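Local coordinates for PDZ domain protein (Parabacteroides distasonis, PDB 4L8N) that is of unknown function but combines PDZ domains near both ends of the chain with a DUF4136 region and can bind magnesium ions, at residues 52-57 and 68-73; 78-83 and 92-97; 305-310 and 447-452; 310-315 and 329-334. One frame throughout, in Å; residues are numbered along the deposited sequence.

Contact 1. Residues 52-57 and 68-73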
# COMPACT_ATOMS: atom_id res chain seq x y z
N GLU A 52 -10.10 -18.81 28.19
CA GLU A 52 -10.29 -20.21 27.81
C GLU A 52 -11.53 -20.79 28.47
O GLU A 52 -12.30 -21.50 27.82
CB GLU A 52 -9.05 -21.05 28.17
CG GLU A 52 -7.79 -20.68 27.39
CD GLU A 52 -7.69 -21.18 25.96
OE1 GLU A 52 -8.54 -22.02 25.56
OE2 GLU A 52 -6.75 -20.76 25.26
N GLU A 53 -11.71 -20.52 29.78
CA GLU A 53 -12.85 -20.99 30.57
C GLU A 53 -13.36 -19.88 31.46
O GLU A 53 -12.59 -19.01 31.89
CB GLU A 53 -12.50 -22.23 31.44
CG GLU A 53 -11.69 -23.35 30.79
CD GLU A 53 -11.26 -24.49 31.70
OE1 GLU A 53 -11.47 -24.40 32.93
OE2 GLU A 53 -10.71 -25.48 31.17
N ILE A 54 -14.67 -19.91 31.73
CA ILE A 54 -15.34 -18.99 32.65
C ILE A 54 -15.93 -19.86 33.77
O ILE A 54 -16.67 -20.81 33.49
CB ILE A 54 -16.41 -18.10 31.95
CG1 ILE A 54 -15.81 -17.35 30.73
CG2 ILE A 54 -17.08 -17.15 32.95
CD1 ILE A 54 -16.83 -16.74 29.73
N ASN A 55 -15.55 -19.58 35.02
CA ASN A 55 -16.01 -20.28 36.23
C ASN A 55 -15.94 -21.82 36.10
O ASN A 55 -16.77 -22.54 36.67
CB ASN A 55 -17.43 -19.83 36.62
CG ASN A 55 -17.54 -18.40 37.10
OD1 ASN A 55 -16.73 -17.92 37.90
ND2 ASN A 55 -18.58 -17.72 36.65
N GLY A 56 -14.93 -22.30 35.36
CA GLY A 56 -14.69 -23.72 35.13
C GLY A 56 -15.24 -24.26 33.83
O GLY A 56 -14.83 -25.36 33.42
N VAL A 57 -16.17 -23.53 33.16
CA VAL A 57 -16.74 -24.02 31.89
C VAL A 57 -15.95 -23.46 30.67
O VAL A 57 -15.85 -22.23 30.51
CB VAL A 57 -18.28 -23.81 31.73
CG1 VAL A 57 -18.75 -22.43 32.17
CG2 VAL A 57 -18.76 -24.13 30.31
N PRO A 68 -21.29 -12.82 27.28
CA PRO A 68 -21.39 -11.62 28.13
C PRO A 68 -22.14 -11.82 29.45
O PRO A 68 -21.75 -11.23 30.46
CB PRO A 68 -22.13 -10.61 27.25
CG PRO A 68 -22.77 -11.41 26.18
CD PRO A 68 -21.85 -12.55 25.94
N GLN A 69 -23.20 -12.66 29.45
CA GLN A 69 -24.01 -12.97 30.64
C GLN A 69 -23.21 -13.83 31.62
O GLN A 69 -23.32 -13.62 32.83
CB GLN A 69 -25.33 -13.68 30.27
CG GLN A 69 -26.38 -12.79 29.60
CD GLN A 69 -26.08 -12.46 28.15
OE1 GLN A 69 -25.65 -13.32 27.36
NE2 GLN A 69 -26.29 -11.21 27.77
N LEU A 70 -22.43 -14.79 31.10
CA LEU A 70 -21.59 -15.71 31.87
C LEU A 70 -20.42 -14.98 32.51
O LEU A 70 -19.94 -15.39 33.57
CB LEU A 70 -21.09 -16.83 30.96
CG LEU A 70 -21.18 -18.24 31.54
CD1 LEU A 70 -22.62 -18.71 31.63
CD2 LEU A 70 -20.37 -19.21 30.72
N LEU A 71 -19.97 -13.88 31.88
CA LEU A 71 -18.89 -13.03 32.36
C LEU A 71 -19.37 -12.06 33.42
O LEU A 71 -18.57 -11.63 34.25
CB LEU A 71 -18.22 -12.27 31.20
CG LEU A 71 -17.11 -13.01 30.49
CD1 LEU A 71 -16.69 -12.27 29.24
CD2 LEU A 71 -15.91 -13.27 31.41
N ASN A 72 -20.68 -11.72 33.41
CA ASN A 72 -21.29 -10.84 34.41
C ASN A 72 -22.47 -11.59 35.09
O ASN A 72 -23.63 -11.27 34.80
CB ASN A 72 -21.73 -9.51 33.80
CG ASN A 72 -22.03 -8.46 34.84
OD1 ASN A 72 -21.14 -7.72 35.29
ND2 ASN A 72 -23.28 -8.37 35.25
N PRO A 73 -22.21 -12.60 35.96
CA PRO A 73 -23.33 -13.34 36.58
C PRO A 73 -24.13 -12.48 37.56
O PRO A 73 -23.64 -11.46 38.05
CB PRO A 73 -22.64 -14.50 37.31
CG PRO A 73 -21.24 -14.55 36.78
CD PRO A 73 -20.91 -13.13 36.43
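In the N-terminal PDZ domain, the Ile-Asn-Gly turn that closes strand 50-54 packs against the last turn of helix 67-71, with Ile54 reaching Leu70 and Leu71. Ile54 uses both branches. CG2 lies 3.4 Å from Leu70 O, the backbone carbonyl near the helix end. CG1, set beside the backbone N by a chi1 of -53°, leads the other branch out until CD1 is 3.8 Å from Leu71 CG; these two side chains cross at about a right angle. A branched, wholly apolar residue can therefore fill two places on the helix at once. Val57 adds CG1, 3.9 Å from Leu70 CD2. Asn55 lays ND2 4.1 Å from Pro73 CG, a packing contact, while its OD1 accepts the backbone N-H of Leu80. The turn itself is type I', held by Ile54 and Val57 bonding to each other through both N and O. Asn55 and Gly56 sit at its corners with positive phi, a conformation asparagine and glycine adopt more readily than other residues. No hydrogen bond joins turn and helix: apolar contact carries this pairing of a PDZ sheet with the helix packed over it, next to the family's characteristic Ile-Asn-Gly turn.

Contact 2. Residues 78-83 and 92-97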
# COMPACT_ATOMS: atom_id res chain seq x y z
N ASP A 78 -17.46 -12.53 42.07
CA ASP A 78 -16.08 -12.74 41.64
C ASP A 78 -16.07 -13.80 40.55
O ASP A 78 -16.56 -14.91 40.79
CB ASP A 78 -15.20 -13.14 42.85
CG ASP A 78 -14.72 -11.98 43.73
OD1 ASP A 78 -15.26 -10.85 43.59
OD2 ASP A 78 -13.82 -12.20 44.57
N VAL A 79 -15.57 -13.45 39.35
CA VAL A 79 -15.51 -14.36 38.19
C VAL A 79 -14.13 -15.00 38.10
O VAL A 79 -13.13 -14.29 37.95
CB VAL A 79 -15.92 -13.70 36.84
CG1 VAL A 79 -16.34 -14.75 35.82
CG2 VAL A 79 -17.03 -12.68 37.03
N LEU A 80 -14.09 -16.34 38.18
CA LEU A 80 -12.87 -17.12 38.04
C LEU A 80 -12.62 -17.38 36.55
O LEU A 80 -13.47 -17.95 35.85
CB LEU A 80 -12.92 -18.45 38.84
CG LEU A 80 -11.62 -19.28 38.82
CD1 LEU A 80 -10.44 -18.50 39.43
CD2 LEU A 80 -11.81 -20.59 39.53
N LEU A 81 -11.45 -16.94 36.06
CA LEU A 81 -11.10 -17.06 34.66
C LEU A 81 -9.91 -17.97 34.44
O LEU A 81 -8.95 -17.95 35.20
CB LEU A 81 -10.79 -15.65 34.12
CG LEU A 81 -11.82 -14.97 33.20
CD1 LEU A 81 -13.24 -15.07 33.72
CD2 LEU A 81 -11.44 -13.52 32.99
N THR A 82 -9.98 -18.78 33.39
CA THR A 82 -8.89 -19.61 32.94
C THR A 82 -8.33 -18.87 31.75
O THR A 82 -9.03 -18.73 30.75
CB THR A 82 -9.34 -21.04 32.65
OG1 THR A 82 -9.89 -21.60 33.86
CG2 THR A 82 -8.22 -21.91 32.11
N ILE A 83 -7.12 -18.32 31.90
CA ILE A 83 -6.49 -17.52 30.87
C ILE A 83 -5.32 -18.25 30.21
O ILE A 83 -4.64 -19.04 30.84
CB ILE A 83 -6.01 -16.16 31.48
CG1 ILE A 83 -7.17 -15.27 32.03
CG2 ILE A 83 -5.10 -15.38 30.53
CD1 ILE A 83 -8.29 -14.80 31.02
N GLN A 92 -5.05 -19.53 36.38
CA GLN A 92 -6.30 -19.23 37.06
C GLN A 92 -6.28 -17.78 37.53
O GLN A 92 -5.30 -17.36 38.16
CB GLN A 92 -6.57 -20.19 38.22
CG GLN A 92 -6.87 -21.63 37.79
CD GLN A 92 -8.11 -21.76 36.93
OE1 GLN A 92 -8.02 -21.81 35.69
NE2 GLN A 92 -9.28 -21.84 37.56
N VAL A 93 -7.30 -16.99 37.18
CA VAL A 93 -7.36 -15.59 37.59
C VAL A 93 -8.75 -15.29 38.17
O VAL A 93 -9.75 -15.41 37.45
CB VAL A 93 -7.00 -14.57 36.46
CG1 VAL A 93 -7.00 -13.15 37.01
CG2 VAL A 93 -5.66 -14.88 35.80
N LEU A 94 -8.83 -14.87 39.46
CA LEU A 94 -10.10 -14.47 40.03
C LEU A 94 -10.28 -12.96 39.85
O LEU A 94 -9.55 -12.15 40.45
CB LEU A 94 -10.22 -14.86 41.51
CG LEU A 94 -11.58 -14.56 42.14
CD1 LEU A 94 -12.62 -15.61 41.74
CD2 LEU A 94 -11.47 -14.50 43.64
N VAL A 95 -11.27 -12.57 39.03
CA VAL A 95 -11.51 -11.16 38.76
C VAL A 95 -12.71 -10.66 39.58
O VAL A 95 -13.83 -11.13 39.40
CB VAL A 95 -11.65 -10.88 37.23
CG1 VAL A 95 -12.05 -9.43 36.95
CG2 VAL A 95 -10.37 -11.23 36.50
N LYS A 96 -12.45 -9.68 40.45
CA LYS A 96 -13.48 -9.03 41.26
C LYS A 96 -14.23 -8.05 40.35
O LYS A 96 -13.65 -7.54 39.38
CB LYS A 96 -12.88 -8.36 42.52
CG LYS A 96 -12.12 -9.35 43.42
CD LYS A 96 -11.88 -8.88 44.86
CE LYS A 96 -11.43 -10.05 45.72
NZ LYS A 96 -11.39 -9.72 47.17
N LYS A 97 -15.53 -7.83 40.61
CA LYS A 97 -16.34 -6.94 39.78
C LYS A 97 -16.22 -5.51 40.25
O LYS A 97 -15.89 -5.25 41.42
CB LYS A 97 -17.82 -7.37 39.79
CG LYS A 97 -18.37 -7.71 38.40
CD LYS A 97 -19.85 -8.10 38.45
CE LYS A 97 -20.11 -9.57 38.70
NZ LYS A 97 -21.57 -9.84 38.80
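Thr82 and Gln92 make the one side-chain hydrogen bond between these strands: Thr82 OG1 donates to Gln92 OE1 at 2.6 Å, in the plane of the amide and on a lone pair. The glutamine chain bends at chi2 (-61°), which turns CD back over the sheet, and its other amide atom, NE2, lies 3.4 Å from Leu80 CD2. On the same face, Leu94 CD1 packs 3.7 Å from Asp78 CB. Asp78 and Lys96 run side by side; OD2 of the aspartate touches Lys96 CE at 3.4 Å, but NZ stays 4.3 Å from that oxygen, beyond a salt bridge, so any attraction is probably modest. Gln92, Leu94 and Lys96 on this face are exposed, and the long, flexible glutamine and lysine suit a place where their polar ends can meet water.

The backbones beneath form an antiparallel ladder, the hairpin of strands 78-84 and 91-101 in the PDZ sheet. Val79 with Val95 and Leu81 with Val93 are its hydrogen-bonded pairs, each joined by two bonds; Leu81 N to Val93 O measures 2.7 Å.

These four residues turn their side chains to the buried face, where Ile83 CG1 also meets Val93 CG2 at 4.1 Å. Compact, beta-branched valines suit an extended strand under a close cover: Ala40 and Ala43 of helix 39-43, with Ile45, lie against Val93 and Val95, while Ile51 of the next strand meets Leu81 and Ile83. At the hairpin's far end, Lys97 NZ leaves the ladder to bond Pro73 O and Arg76 O.

Contact 3. Residues 305-310 and 447-452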
# COMPACT_ATOMS: atom_id res chain seq x y z
N LYS A 305 -6.13 10.85 30.32
CA LYS A 305 -6.92 11.53 31.37
C LYS A 305 -6.13 11.66 32.67
O LYS A 305 -5.54 10.70 33.14
CB LYS A 305 -8.24 10.78 31.66
CG LYS A 305 -9.16 11.48 32.67
CD LYS A 305 -10.42 10.67 33.04
CE LYS A 305 -11.33 10.50 31.84
NZ LYS A 305 -12.65 9.96 32.21
N THR A 306 -6.16 12.86 33.24
CA THR A 306 -5.57 13.16 34.53
C THR A 306 -6.57 13.99 35.28
O THR A 306 -7.03 15.00 34.77
CB THR A 306 -4.20 13.85 34.42
OG1 THR A 306 -3.33 13.02 33.65
CG2 THR A 306 -3.57 14.11 35.79
N TYR A 307 -6.92 13.58 36.50
CA TYR A 307 -7.84 14.34 37.34
C TYR A 307 -7.48 14.19 38.80
O TYR A 307 -6.78 13.24 39.17
CB TYR A 307 -9.30 13.93 37.08
CG TYR A 307 -9.68 12.50 37.44
CD1 TYR A 307 -9.49 11.46 36.54
CD2 TYR A 307 -10.33 12.22 38.63
CE1 TYR A 307 -9.85 10.15 36.85
CE2 TYR A 307 -10.74 10.92 38.94
CZ TYR A 307 -10.48 9.89 38.05
OH TYR A 307 -10.87 8.60 38.33
N ASN A 308 -7.95 15.13 39.64
CA ASN A 308 -7.83 15.07 41.11
C ASN A 308 -8.90 14.11 41.60
O ASN A 308 -10.10 14.34 41.35
CB ASN A 308 -7.99 16.44 41.78
CG ASN A 308 -6.74 17.28 41.93
OD1 ASN A 308 -5.59 16.82 41.90
ND2 ASN A 308 -6.96 18.55 42.16
N TYR A 309 -8.46 13.01 42.23
CA TYR A 309 -9.31 11.97 42.76
C TYR A 309 -9.47 12.07 44.29
O TYR A 309 -8.47 12.11 45.01
CB TYR A 309 -8.73 10.61 42.38
CG TYR A 309 -9.42 9.43 43.03
CD1 TYR A 309 -10.65 8.98 42.57
CD2 TYR A 309 -8.83 8.75 44.09
CE1 TYR A 309 -11.29 7.89 43.16
CE2 TYR A 309 -9.45 7.65 44.68
CZ TYR A 309 -10.68 7.23 44.21
OH TYR A 309 -11.30 6.14 44.77
N THR A 310 -10.73 12.07 44.76
CA THR A 310 -11.10 12.09 46.18
C THR A 310 -11.86 10.78 46.52
O THR A 310 -11.76 10.28 47.64
CB THR A 310 -11.93 13.32 46.56
OG1 THR A 310 -13.25 13.16 46.03
CG2 THR A 310 -11.31 14.64 46.12
N THR A 447 -5.41 12.61 45.23
CA THR A 447 -4.36 11.85 44.56
C THR A 447 -4.59 12.11 43.10
O THR A 447 -5.71 12.40 42.68
CB THR A 447 -4.37 10.39 44.96
OG1 THR A 447 -5.69 9.85 44.82
CG2 THR A 447 -3.84 10.18 46.37
N ILE A 448 -3.54 12.05 42.32
CA ILE A 448 -3.64 12.37 40.92
C ILE A 448 -3.75 11.06 40.15
O ILE A 448 -2.86 10.19 40.21
CB ILE A 448 -2.47 13.30 40.47
CG1 ILE A 448 -2.63 14.70 41.16
CG2 ILE A 448 -2.41 13.44 38.96
CD1 ILE A 448 -1.54 15.73 40.89
N ARG A 449 -4.91 10.88 39.52
CA ARG A 449 -5.15 9.70 38.71
C ARG A 449 -4.77 10.08 37.34
O ARG A 449 -5.27 11.07 36.82
CB ARG A 449 -6.61 9.21 38.80
CG ARG A 449 -6.87 8.43 40.04
CD ARG A 449 -8.11 7.59 39.90
NE ARG A 449 -8.23 6.67 41.03
CZ ARG A 449 -9.16 5.72 41.14
NH1 ARG A 449 -10.06 5.56 40.19
NH2 ARG A 449 -9.19 4.94 42.21
N SER A 450 -3.78 9.38 36.81
CA SER A 450 -3.26 9.57 35.46
C SER A 450 -3.38 8.27 34.73
O SER A 450 -3.19 7.19 35.33
CB SER A 450 -1.82 10.04 35.51
OG SER A 450 -1.68 11.18 34.69
N GLU A 451 -3.79 8.34 33.46
CA GLU A 451 -4.01 7.17 32.62
C GLU A 451 -3.92 7.51 31.14
O GLU A 451 -4.35 8.58 30.71
CB GLU A 451 -5.37 6.46 32.93
CG GLU A 451 -6.58 7.38 33.13
CD GLU A 451 -7.94 6.73 33.30
OE1 GLU A 451 -8.57 6.39 32.26
OE2 GLU A 451 -8.43 6.64 34.45
N VAL A 452 -3.31 6.60 30.38
CA VAL A 452 -3.21 6.60 28.92
C VAL A 452 -3.59 5.20 28.44
O VAL A 452 -3.00 4.22 28.91
CB VAL A 452 -1.84 7.01 28.33
CG1 VAL A 452 -1.92 7.10 26.81
CG2 VAL A 452 -1.35 8.33 28.89
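Arg449 threads between Tyr307 and Tyr309 across the strand pair, touching both along its length. Its CB lies over one face of the Tyr307 ring, displaced toward the rim, in a CH-pi contact 4.2 Å from the centroid. A chi1 of -79° sets CG beside the backbone N, where it comes 3.7 Å from Tyr309 CB. CD then passes 3.3 Å from Tyr307 OH. NE stands over the centre of the Tyr309 ring, and CZ is 3.7 Å from that centroid, with guanidinium and ring planes only 14° apart: a stack that is also cation-pi. At the tip, NH2 reaches Tyr309 CZ at 3.4 Å, while NH1 turns toward Tyr307 OH. An arginine suits this place because its aliphatic stem can pass from one ring to the next and its flat, charged end can cover the second.

The frame is an antiparallel pairing of strands 298-309 and 438-456, neighbours in the large mixed sheet and separated by some 130 residues of chain. Arg449 bonds through both N and O to Tyr307, and the Lys305-Glu451 and Tyr309-Thr447 pairs are tied in the same way.

On the arginine's face, Thr447 OG1 meets the edge of the Tyr309 ring, in its plane, 3.4 Å from CD2. Tyr309 OH in turn bonds Asp326 OD2, and Tyr37 makes a further cation-pi contact with Arg449. On the other face, Thr306 OG1 and Ser450 OG share a 2.7 Å hydrogen bond, and Thr306 CG2 packs on Ile448 CG2.

Contact 4. Residues 310-315 and 329-334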
# COMPACT_ATOMS: atom_id res chain seq x y z
N THR A 310 -10.73 12.07 44.76
CA THR A 310 -11.10 12.09 46.18
C THR A 310 -11.86 10.78 46.52
O THR A 310 -11.76 10.28 47.64
CB THR A 310 -11.93 13.32 46.56
OG1 THR A 310 -13.25 13.16 46.03
CG2 THR A 310 -11.31 14.64 46.12
N GLY A 311 -12.60 10.24 45.57
CA GLY A 311 -13.36 9.01 45.75
C GLY A 311 -14.85 9.21 45.91
O GLY A 311 -15.57 8.24 46.13
N ILE A 312 -15.32 10.47 45.82
CA ILE A 312 -16.74 10.83 45.98
C ILE A 312 -17.49 10.59 44.67
O ILE A 312 -17.01 10.95 43.59
CB ILE A 312 -16.92 12.32 46.47
CG1 ILE A 312 -16.25 12.58 47.83
CG2 ILE A 312 -18.40 12.75 46.52
CD1 ILE A 312 -15.81 14.07 48.07
N SER A 313 -18.68 9.99 44.79
CA SER A 313 -19.65 9.79 43.72
C SER A 313 -20.86 10.70 44.04
O SER A 313 -21.24 10.83 45.21
CB SER A 313 -20.01 8.32 43.60
OG SER A 313 -18.90 7.61 43.09
N TYR A 314 -21.39 11.40 43.04
CA TYR A 314 -22.47 12.38 43.21
C TYR A 314 -23.78 11.88 42.59
O TYR A 314 -23.73 11.05 41.67
CB TYR A 314 -22.06 13.74 42.56
CG TYR A 314 -20.74 14.30 43.05
CD1 TYR A 314 -19.54 13.97 42.43
CD2 TYR A 314 -20.69 15.17 44.14
CE1 TYR A 314 -18.33 14.46 42.89
CE2 TYR A 314 -19.48 15.68 44.60
CZ TYR A 314 -18.30 15.33 43.96
OH TYR A 314 -17.09 15.85 44.40
N ASP A 315 -24.94 12.37 43.08
CA ASP A 315 -26.27 11.97 42.56
C ASP A 315 -26.52 12.67 41.22
O ASP A 315 -26.51 13.89 41.17
CB ASP A 315 -27.38 12.32 43.58
CG ASP A 315 -28.70 11.55 43.47
OD1 ASP A 315 -29.13 11.26 42.33
OD2 ASP A 315 -29.34 11.32 44.53
N SER A 329 -9.86 5.72 49.65
CA SER A 329 -9.77 6.98 48.95
C SER A 329 -9.47 8.14 49.86
O SER A 329 -9.79 8.05 51.04
CB SER A 329 -11.10 7.24 48.25
OG SER A 329 -12.15 7.46 49.18
N PRO A 330 -8.95 9.27 49.32
CA PRO A 330 -8.71 10.44 50.17
C PRO A 330 -9.97 10.92 50.91
O PRO A 330 -9.85 11.30 52.07
CB PRO A 330 -8.18 11.50 49.18
CG PRO A 330 -7.64 10.74 48.05
CD PRO A 330 -8.51 9.53 47.93
N ALA A 331 -11.17 10.86 50.26
CA ALA A 331 -12.43 11.31 50.89
C ALA A 331 -12.85 10.39 52.01
O ALA A 331 -13.41 10.89 53.00
CB ALA A 331 -13.55 11.42 49.87
N TYR A 332 -12.57 9.07 51.89
CA TYR A 332 -12.86 8.09 52.95
C TYR A 332 -11.96 8.37 54.16
O TYR A 332 -12.46 8.43 55.29
CB TYR A 332 -12.70 6.63 52.46
CG TYR A 332 -12.95 5.64 53.58
CD1 TYR A 332 -14.24 5.23 53.90
CD2 TYR A 332 -11.91 5.22 54.40
CE1 TYR A 332 -14.49 4.38 54.97
CE2 TYR A 332 -12.15 4.39 55.50
CZ TYR A 332 -13.43 3.96 55.77
OH TYR A 332 -13.65 3.15 56.86
N ALA A 333 -10.65 8.51 53.92
CA ALA A 333 -9.62 8.80 54.92
C ALA A 333 -9.90 10.13 55.63
O ALA A 333 -9.58 10.25 56.82
CB ALA A 333 -8.25 8.84 54.27
N ALA A 334 -10.51 11.10 54.91
CA ALA A 334 -10.90 12.42 55.43
C ALA A 334 -12.18 12.34 56.26
O ALA A 334 -12.48 13.28 56.99
CB ALA A 334 -11.08 13.41 54.28
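Thr310 and Ala331 join the loop that leads into strand 312-315 of the C-terminal PDZ domain to the short helix 330-333, whose Ser-Pro-Ala opening is familiar from this domain family. The sequence Tyr309-Thr310-Gly311-Ile312 is consistent with the carboxylate-binding loop of that domain. The side-chain carboxylate of Glu107 bonds Gly311 N, and also Thr310 OG1; the bond to the backbone N-H recalls how such a loop holds a peptide's C-terminus.

Among the hydrogen bonds, a single one crosses the contact. Ala331 N donates to Thr310 O at 2.7 Å, in the carbonyl plane and on a lone pair, with a C=O...N angle of 143°. Pro330 has no N-H to offer, which suits the first turn of a helix, where such groups find no acceptor within the helix. Ser329 is the N-cap: a chi1 of 67° places OG between the backbone N and carbonyl carbon, from where it accepts Tyr332 N at 3.2 Å. The hydroxyl also bonds Asp326 O, so serine serves here as both donor and acceptor.

Apolar contacts are few and close. Ala331 CB lies 3.6 Å from Ile312 CG1 and 4.1 Å from Thr310 CB; the small methyl lets strand and helix approach closely. Gly311 has positive phi (105°), readily reached by glycine, and its CA packs 3.8 Å from Ser329 CB.

The remaining contacts gather round one oxygen. Besides its hydrogen bond to Ala331, Thr310 O is approached by Ala331 CB at 3.1 Å, by Ser329 CB at 3.2 Å and by Pro330 CD at 3.3 Å.

In the fold
Contacts 1 and 2 adjoin in the N-terminal PDZ domain, their centres 9 Å apart: strands 50-54 and 78-84 are sheet neighbours, and Asn55 N lies 2.8 Å from Leu80 O, a probable hydrogen bond. Contacts 3 and 4 form a second pair, with centres 14 Å apart and Thr310 in common; contact 4 is nested in the chain loop that contact 3 closes, and Tyr309 O touches Pro330 CG at 3.4 Å. The two pairs do not meet. Contacts 2 and 3 come nearest, about 12 Å between nearest atoms. All four lie away from the magnesium-binding residues Glu239 and Asp270 of the DUF4136 region.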